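Local coordinates for protein CopN (Chlamydia pneumoniae, PDB 4NRH) that probably acts as the type III secretion gatekeeper that, bound to its Scc3 chaperone, directs the secretion of translocator proteins, at residues I102-I107 against L128-T133; S245-E250 against Q288-M293; Q73-P76 against K81-E84. All blocks are in the same frame, centred on the assembly; numbering follows the deposited sequence.

Interaction 1: I102-I107 against L128-T133; sequences IGAKNI and LYLEVT
Ile107 meets Tyr129 through a single methyl. Its CD1 lies 3.5 Å from Tyr129 CD2, and the same CD1 is 3.8 Å from Tyr129 CB. The methyl therefore sits at the root of the ring, where the ring joins the chain, and not at the phenol end. It comes in obliquely. Ile107 CG1 stands between its own backbone N and carbonyl carbon (chi1 61°), and the extended chi2 then carries CD1 out to the tyrosine.

The second contact is looser. Leu130 packs on the backbone of Gly103 and Ala104, with CD1 4.2 Å from Ala104 N and 4.3 Å from Gly103 C. Its CD2 is 4.5 Å from Ala104 CB. No hydrogen bond joins the two segments, and the contact is apolar.

The next shell lies around the tyrosine. Thr133, one turn on, covers one face of the Tyr129 ring with CG2, 3.6 Å above the plane and offset toward the rim. Its polar atoms go to the tyrosine backbone instead. Thr133 OG1 donates to Tyr129 O at 2.8 Å, and Thr133 N donates to the same oxygen from the opposite face of its plane. Arg99 also hydrogen-bonds Thr133 OG1. Met166 of helix 152-172 packs on Tyr129 and Thr133, while Ala62 of helix 61-74 packs on Ala104.

This is helix-helix packing in an all-helical fold. It sets helix 99-105 and Ile107, the N-cap residue of helix 108-115, against helix 122-133 in the HrpJ-like region.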
# COMPACT_ATOMS: atom_id res chain seq x y z
N ILE A 102 23.56 -16.60 -5.54
CA ILE A 102 22.74 -17.09 -4.43
C ILE A 102 21.41 -16.35 -4.31
O ILE A 102 20.36 -16.97 -4.13
CB ILE A 102 23.49 -16.97 -3.09
CG1 ILE A 102 24.86 -17.64 -3.18
CG2 ILE A 102 22.67 -17.58 -1.96
CD1 ILE A 102 24.78 -19.12 -3.50
N GLY A 103 21.45 -15.03 -4.42
CA GLY A 103 20.25 -14.21 -4.36
C GLY A 103 19.28 -14.54 -5.48
O GLY A 103 18.07 -14.65 -5.26
N ALA A 104 19.81 -14.70 -6.68
CA ALA A 104 19.00 -15.06 -7.84
C ALA A 104 18.42 -16.46 -7.70
O ALA A 104 17.26 -16.70 -8.04
CB ALA A 104 19.83 -14.96 -9.12
N LYS A 105 19.22 -17.39 -7.20
CA LYS A 105 18.79 -18.77 -7.01
C LYS A 105 17.64 -18.88 -6.00
O LYS A 105 16.77 -19.73 -6.14
CB LYS A 105 19.97 -19.64 -6.57
CG LYS A 105 19.62 -21.10 -6.32
CD LYS A 105 20.87 -21.94 -6.10
CE LYS A 105 21.58 -21.56 -4.81
NZ LYS A 105 22.79 -22.40 -4.57
N ASN A 106 17.65 -18.01 -5.00
CA ASN A 106 16.62 -18.04 -3.96
C ASN A 106 15.27 -17.50 -4.43
O ASN A 106 14.27 -17.64 -3.72
CB ASN A 106 17.09 -17.25 -2.74
CG ASN A 106 18.23 -17.93 -2.01
OD1 ASN A 106 18.52 -19.11 -2.24
ND2 ASN A 106 18.90 -17.19 -1.13
N ILE A 107 15.23 -16.89 -5.61
CA ILE A 107 13.98 -16.41 -6.18
C ILE A 107 13.74 -17.05 -7.54
O ILE A 107 12.95 -16.56 -8.35
CB ILE A 107 13.96 -14.88 -6.33
CG1 ILE A 107 15.09 -14.41 -7.26
CG2 ILE A 107 14.07 -14.21 -4.97
CD1 ILE A 107 14.94 -12.99 -7.73
N LEU A 128 16.13 -7.74 -12.57
CA LEU A 128 15.39 -6.59 -12.06
C LEU A 128 15.32 -6.59 -10.53
O LEU A 128 15.58 -5.57 -9.89
CB LEU A 128 13.98 -6.55 -12.64
CG LEU A 128 13.10 -5.44 -12.05
CD1 LEU A 128 13.54 -4.08 -12.56
CD2 LEU A 128 11.63 -5.69 -12.36
N TYR A 129 14.95 -7.73 -9.95
CA TYR A 129 14.87 -7.86 -8.50
C TYR A 129 16.19 -7.51 -7.84
O TYR A 129 16.23 -6.79 -6.84
CB TYR A 129 14.45 -9.28 -8.10
CG TYR A 129 14.34 -9.46 -6.60
CD1 TYR A 129 13.20 -9.06 -5.92
CD2 TYR A 129 15.39 -10.01 -5.87
CE1 TYR A 129 13.10 -9.22 -4.55
CE2 TYR A 129 15.30 -10.17 -4.50
CZ TYR A 129 14.15 -9.77 -3.85
OH TYR A 129 14.06 -9.93 -2.48
N LEU A 130 17.28 -8.04 -8.39
CA LEU A 130 18.62 -7.77 -7.87
C LEU A 130 18.94 -6.28 -7.94
O LEU A 130 19.53 -5.72 -7.02
CB LEU A 130 19.67 -8.58 -8.64
CG LEU A 130 20.20 -9.82 -7.93
CD1 LEU A 130 19.06 -10.66 -7.37
CD2 LEU A 130 21.07 -10.65 -8.87
N GLU A 131 18.56 -5.64 -9.05
CA GLU A 131 18.79 -4.21 -9.22
C GLU A 131 17.95 -3.38 -8.24
O GLU A 131 18.45 -2.43 -7.63
CB GLU A 131 18.48 -3.78 -10.65
CG GLU A 131 18.63 -2.28 -10.89
CD GLU A 131 18.32 -1.88 -12.32
OE1 GLU A 131 17.98 -2.77 -13.13
OE2 GLU A 131 18.43 -0.67 -12.63
N VAL A 132 16.68 -3.74 -8.10
CA VAL A 132 15.76 -3.01 -7.24
C VAL A 132 16.18 -3.09 -5.77
O VAL A 132 16.20 -2.08 -5.06
CB VAL A 132 14.31 -3.54 -7.38
CG1 VAL A 132 13.43 -3.03 -6.25
CG2 VAL A 132 13.73 -3.15 -8.73
N THR A 133 16.53 -4.29 -5.33
CA THR A 133 16.86 -4.52 -3.93
C THR A 133 18.34 -4.30 -3.66
O THR A 133 18.79 -4.35 -2.51
CB THR A 133 16.47 -5.95 -3.50
OG1 THR A 133 17.28 -6.90 -4.21
CG2 THR A 133 15.01 -6.21 -3.80

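Interaction 2: S245-E250 against Q288-M293; sequences SKVERE and QQLGAM
Val247 has CG1 anti to its backbone N (chi1 171°), which leaves the other branch, CG2, directed at helix 284-301. Leu290 answers with CG anti to its backbone N (chi1 -178°) and chi2 near 52°. Leu290 leaves its backbone alongside the other helix, and the bend at chi2 brings CD1 to the valine. The two methyls meet, Val247 CG2 to Leu290 CD1, at 4.2 Å. Met293 takes part differently. Its CB faces the valine and lies 4.5 Å from Val247 CG2, but the rest of the chain turns away, so the sulfur and CE do not touch this partner.

One methyl of Val247 thus touches two residues that lie three apart on one face of the other helix. The nearest CA atoms, those of Val247 and Met293, are 7.3 Å apart. The contact is small, burying 91 Å² in all, and no hydrogen bond crosses it. It joins helix 244-255 to helix 284-301 inside the third helical domain of the LcrE family, an all-helical unit.

Ile236 of helix 226-237 packs on both Val247 and Leu290, forming one aliphatic cluster with them, and Pro242, in the loop before helix 244-255, packs on Leu290 and Met293. Helix 284-301 also meets the chaperone: Gln288 hydrogen-bonds backbone atoms of Val39 and Asp41 of the chaperone chain, and Ala292 packs on Ile44 of that chain.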
# COMPACT_ATOMS: atom_id res chain seq x y z
N SER A 245 -8.60 27.29 -7.67
CA SER A 245 -7.84 27.99 -8.70
C SER A 245 -6.69 27.14 -9.24
O SER A 245 -6.53 27.02 -10.46
CB SER A 245 -7.29 29.30 -8.15
OG SER A 245 -8.34 30.21 -7.87
N LYS A 246 -5.91 26.56 -8.34
CA LYS A 246 -4.75 25.76 -8.73
C LYS A 246 -5.17 24.50 -9.49
O LYS A 246 -4.52 24.10 -10.46
CB LYS A 246 -3.92 25.38 -7.51
CG LYS A 246 -3.08 26.53 -6.95
CD LYS A 246 -2.15 26.05 -5.85
CE LYS A 246 -2.93 25.59 -4.63
NZ LYS A 246 -2.03 25.18 -3.52
N VAL A 247 -6.25 23.88 -9.04
CA VAL A 247 -6.78 22.69 -9.69
C VAL A 247 -7.28 23.02 -11.09
O VAL A 247 -7.02 22.29 -12.05
CB VAL A 247 -7.91 22.05 -8.86
CG1 VAL A 247 -8.60 20.95 -9.66
CG2 VAL A 247 -7.37 21.51 -7.55
N GLU A 248 -8.00 24.13 -11.21
CA GLU A 248 -8.53 24.57 -12.50
C GLU A 248 -7.41 24.91 -13.47
O GLU A 248 -7.47 24.55 -14.65
CB GLU A 248 -9.45 25.78 -12.32
CG GLU A 248 -10.02 26.31 -13.63
CD GLU A 248 -10.87 27.55 -13.44
OE1 GLU A 248 -11.10 27.95 -12.27
OE2 GLU A 248 -11.31 28.14 -14.45
N ARG A 249 -6.38 25.59 -12.97
CA ARG A 249 -5.24 25.98 -13.79
C ARG A 249 -4.49 24.76 -14.31
O ARG A 249 -4.05 24.73 -15.46
CB ARG A 249 -4.28 26.87 -12.99
CG ARG A 249 -3.18 27.49 -13.83
CD ARG A 249 -2.27 28.37 -12.99
NE ARG A 249 -1.51 27.60 -12.01
CZ ARG A 249 -0.50 28.08 -11.30
NH1 ARG A 249 -0.11 29.33 -11.46
NH2 ARG A 249 0.13 27.30 -10.43
N GLU A 250 -4.34 23.75 -13.46
CA GLU A 250 -3.64 22.52 -13.82
C GLU A 250 -4.38 21.79 -14.94
O GLU A 250 -3.77 21.27 -15.87
CB GLU A 250 -3.48 21.61 -12.60
CG GLU A 250 -2.80 20.28 -12.90
CD GLU A 250 -1.37 20.45 -13.37
OE1 GLU A 250 -0.73 21.45 -13.00
OE2 GLU A 250 -0.89 19.58 -14.12
N GLN A 288 -10.39 14.70 1.41
CA GLN A 288 -11.67 15.38 1.54
C GLN A 288 -11.60 16.81 0.99
O GLN A 288 -12.48 17.24 0.25
CB GLN A 288 -12.11 15.40 3.00
CG GLN A 288 -13.34 16.25 3.26
CD GLN A 288 -13.87 16.08 4.67
OE1 GLN A 288 -14.83 15.34 4.91
NE2 GLN A 288 -13.25 16.77 5.62
N GLN A 289 -10.54 17.53 1.36
CA GLN A 289 -10.35 18.90 0.91
C GLN A 289 -10.16 18.98 -0.61
O GLN A 289 -10.62 19.92 -1.25
CB GLN A 289 -9.16 19.54 1.62
CG GLN A 289 -9.00 21.03 1.34
CD GLN A 289 -7.99 21.69 2.25
OE1 GLN A 289 -7.15 21.03 2.85
NE2 GLN A 289 -8.07 23.02 2.35
N LEU A 290 -9.48 17.98 -1.17
CA LEU A 290 -9.25 17.96 -2.61
C LEU A 290 -10.56 17.73 -3.36
O LEU A 290 -10.80 18.33 -4.41
CB LEU A 290 -8.24 16.88 -2.98
CG LEU A 290 -7.90 16.81 -4.47
CD1 LEU A 290 -7.51 18.19 -4.96
CD2 LEU A 290 -6.80 15.81 -4.75
N GLY A 291 -11.40 16.86 -2.81
CA GLY A 291 -12.73 16.63 -3.35
C GLY A 291 -13.53 17.92 -3.39
O GLY A 291 -14.19 18.22 -4.38
N ALA A 292 -13.46 18.67 -2.30
CA ALA A 292 -14.13 19.96 -2.20
C ALA A 292 -13.64 20.94 -3.27
O ALA A 292 -14.44 21.62 -3.91
CB ALA A 292 -13.93 20.55 -0.81
N MET A 293 -12.33 21.01 -3.45
CA MET A 293 -11.73 21.97 -4.37
C MET A 293 -12.05 21.63 -5.83
O MET A 293 -12.24 22.53 -6.65
CB MET A 293 -10.22 22.03 -4.17
CG MET A 293 -9.79 22.59 -2.82
SD MET A 293 -10.59 24.16 -2.41
CE MET A 293 -11.70 23.66 -1.11

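Interaction 3: Q73-P76 against K81-E84; sequences QTTP and KLKE
Thr75 and Lys83 make most of this contact, and much of it is apolar. Thr75 CG2 lies 3.9 Å from Lys83 CB and 4.0 Å from Lys83 N. The threonine methyl therefore rests against the start of the lysine side chain and the helix backbone beside it. This follows from the threonine torsion: chi1 is -58°, which sets CG2 anti to the backbone N. The same methyl reaches Leu82 more loosely, with Leu82 CD1 at 4.4 Å from Thr75 CG2. Leu82 is buried.

Contacts to backbone oxygen form the second group. The aliphatic part of Lys83 passes Thr75, the two side chains running in opposite directions. Lys83 CD is 3.7 Å from Thr75 O, a van der Waals contact. Lys83 NZ is 3.9 Å from the same oxygen and 4.5 Å from Gln73 O, and neither pair is a hydrogen bond. The chain is extended until a bend at chi4 (134°).

The true polar bonds go to residues next to the segments or beyond them. Lys83 NZ hydrogen-bonds Val72 O, near the C-terminal end of helix 61-74, where the lysine charge probably interacts well with the negative end of the helix dipole. Thr75 OG1 hydrogen-bonds Leu71 O in the last turn of the same helix, and Gln73 OE1 bonds Tyr22 OH of helix 18-24.

Thr75 is the first residue to leave helical backbone angles after helix 61-74. Together these contacts mark a short turn linking two antiparallel helices, a helical hairpin between helices 61-74 and 80-97 in the HrpJ-like region.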
# COMPACT_ATOMS: atom_id res chain seq x y z
N GLN A 73 25.98 -33.04 -4.59
CA GLN A 73 25.05 -33.97 -3.95
C GLN A 73 25.04 -35.35 -4.61
O GLN A 73 24.88 -36.36 -3.92
CB GLN A 73 23.63 -33.38 -3.96
CG GLN A 73 22.66 -34.12 -3.05
CD GLN A 73 21.27 -33.51 -3.06
OE1 GLN A 73 21.05 -32.45 -3.66
NE2 GLN A 73 20.33 -34.18 -2.42
N THR A 74 25.21 -35.40 -5.92
CA THR A 74 25.07 -36.66 -6.66
C THR A 74 26.35 -37.49 -6.69
O THR A 74 26.31 -38.68 -7.02
CB THR A 74 24.61 -36.41 -8.11
OG1 THR A 74 24.14 -37.64 -8.68
CG2 THR A 74 25.76 -35.86 -8.96
N THR A 75 27.48 -36.88 -6.36
CA THR A 75 28.77 -37.56 -6.45
C THR A 75 28.96 -38.61 -5.36
O THR A 75 29.03 -38.27 -4.17
CB THR A 75 29.93 -36.55 -6.40
OG1 THR A 75 29.79 -35.61 -7.47
CG2 THR A 75 31.27 -37.26 -6.55
N PRO A 76 29.04 -39.89 -5.76
CA PRO A 76 29.11 -41.08 -4.91
C PRO A 76 30.43 -41.21 -4.13
O PRO A 76 31.38 -40.49 -4.43
CB PRO A 76 28.96 -42.23 -5.91
CG PRO A 76 29.50 -41.68 -7.17
CD PRO A 76 29.10 -40.24 -7.19
N LYS A 81 37.69 -37.83 -4.26
CA LYS A 81 38.55 -36.73 -4.69
C LYS A 81 37.76 -35.70 -5.50
O LYS A 81 37.95 -34.50 -5.33
CB LYS A 81 39.73 -37.26 -5.51
CG LYS A 81 40.69 -38.13 -4.71
CD LYS A 81 41.47 -37.34 -3.68
CE LYS A 81 42.59 -36.54 -4.33
NZ LYS A 81 43.52 -35.97 -3.31
N LEU A 82 36.89 -36.19 -6.38
CA LEU A 82 36.05 -35.32 -7.19
C LEU A 82 35.11 -34.50 -6.32
O LEU A 82 34.95 -33.29 -6.52
CB LEU A 82 35.24 -36.14 -8.20
CG LEU A 82 34.98 -35.56 -9.60
CD1 LEU A 82 33.59 -35.94 -10.09
CD2 LEU A 82 35.19 -34.05 -9.66
N LYS A 83 34.49 -35.16 -5.34
CA LYS A 83 33.54 -34.49 -4.45
C LYS A 83 34.20 -33.35 -3.69
O LYS A 83 33.61 -32.28 -3.54
CB LYS A 83 32.93 -35.49 -3.46
CG LYS A 83 31.94 -34.86 -2.49
CD LYS A 83 30.91 -35.86 -2.00
CE LYS A 83 29.91 -35.19 -1.07
NZ LYS A 83 28.51 -35.57 -1.40
N GLU A 84 35.42 -33.57 -3.23
CA GLU A 84 36.19 -32.53 -2.55
C GLU A 84 36.44 -31.36 -3.49
O GLU A 84 36.31 -30.19 -3.10
CB GLU A 84 37.52 -33.08 -2.03
CG GLU A 84 38.39 -32.04 -1.36
CD GLU A 84 39.77 -32.57 -1.00
OE1 GLU A 84 40.09 -33.71 -1.38
OE2 GLU A 84 40.53 -31.83 -0.34

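In the fold
From the N terminus, interaction 3 comes first. It closes the short turn between helices 61-74 and 80-97. Helix 80-97 is followed directly by helix 99-105, which enters interaction 1. That contact closes a loop of 20 residues, mostly helix, and brings in helix 122-133. Interaction 2 comes last and closes a loop of 37 residues between helices 244-255 and 284-301. The three are in series, so none nests within or crosses another. Interactions 1 and 3 share the HrpJ-like range, with centres about 29 Å apart. Interaction 2 belongs to the third helical domain, with its centre about 70 Å from that of interaction 3, across the chain's centre.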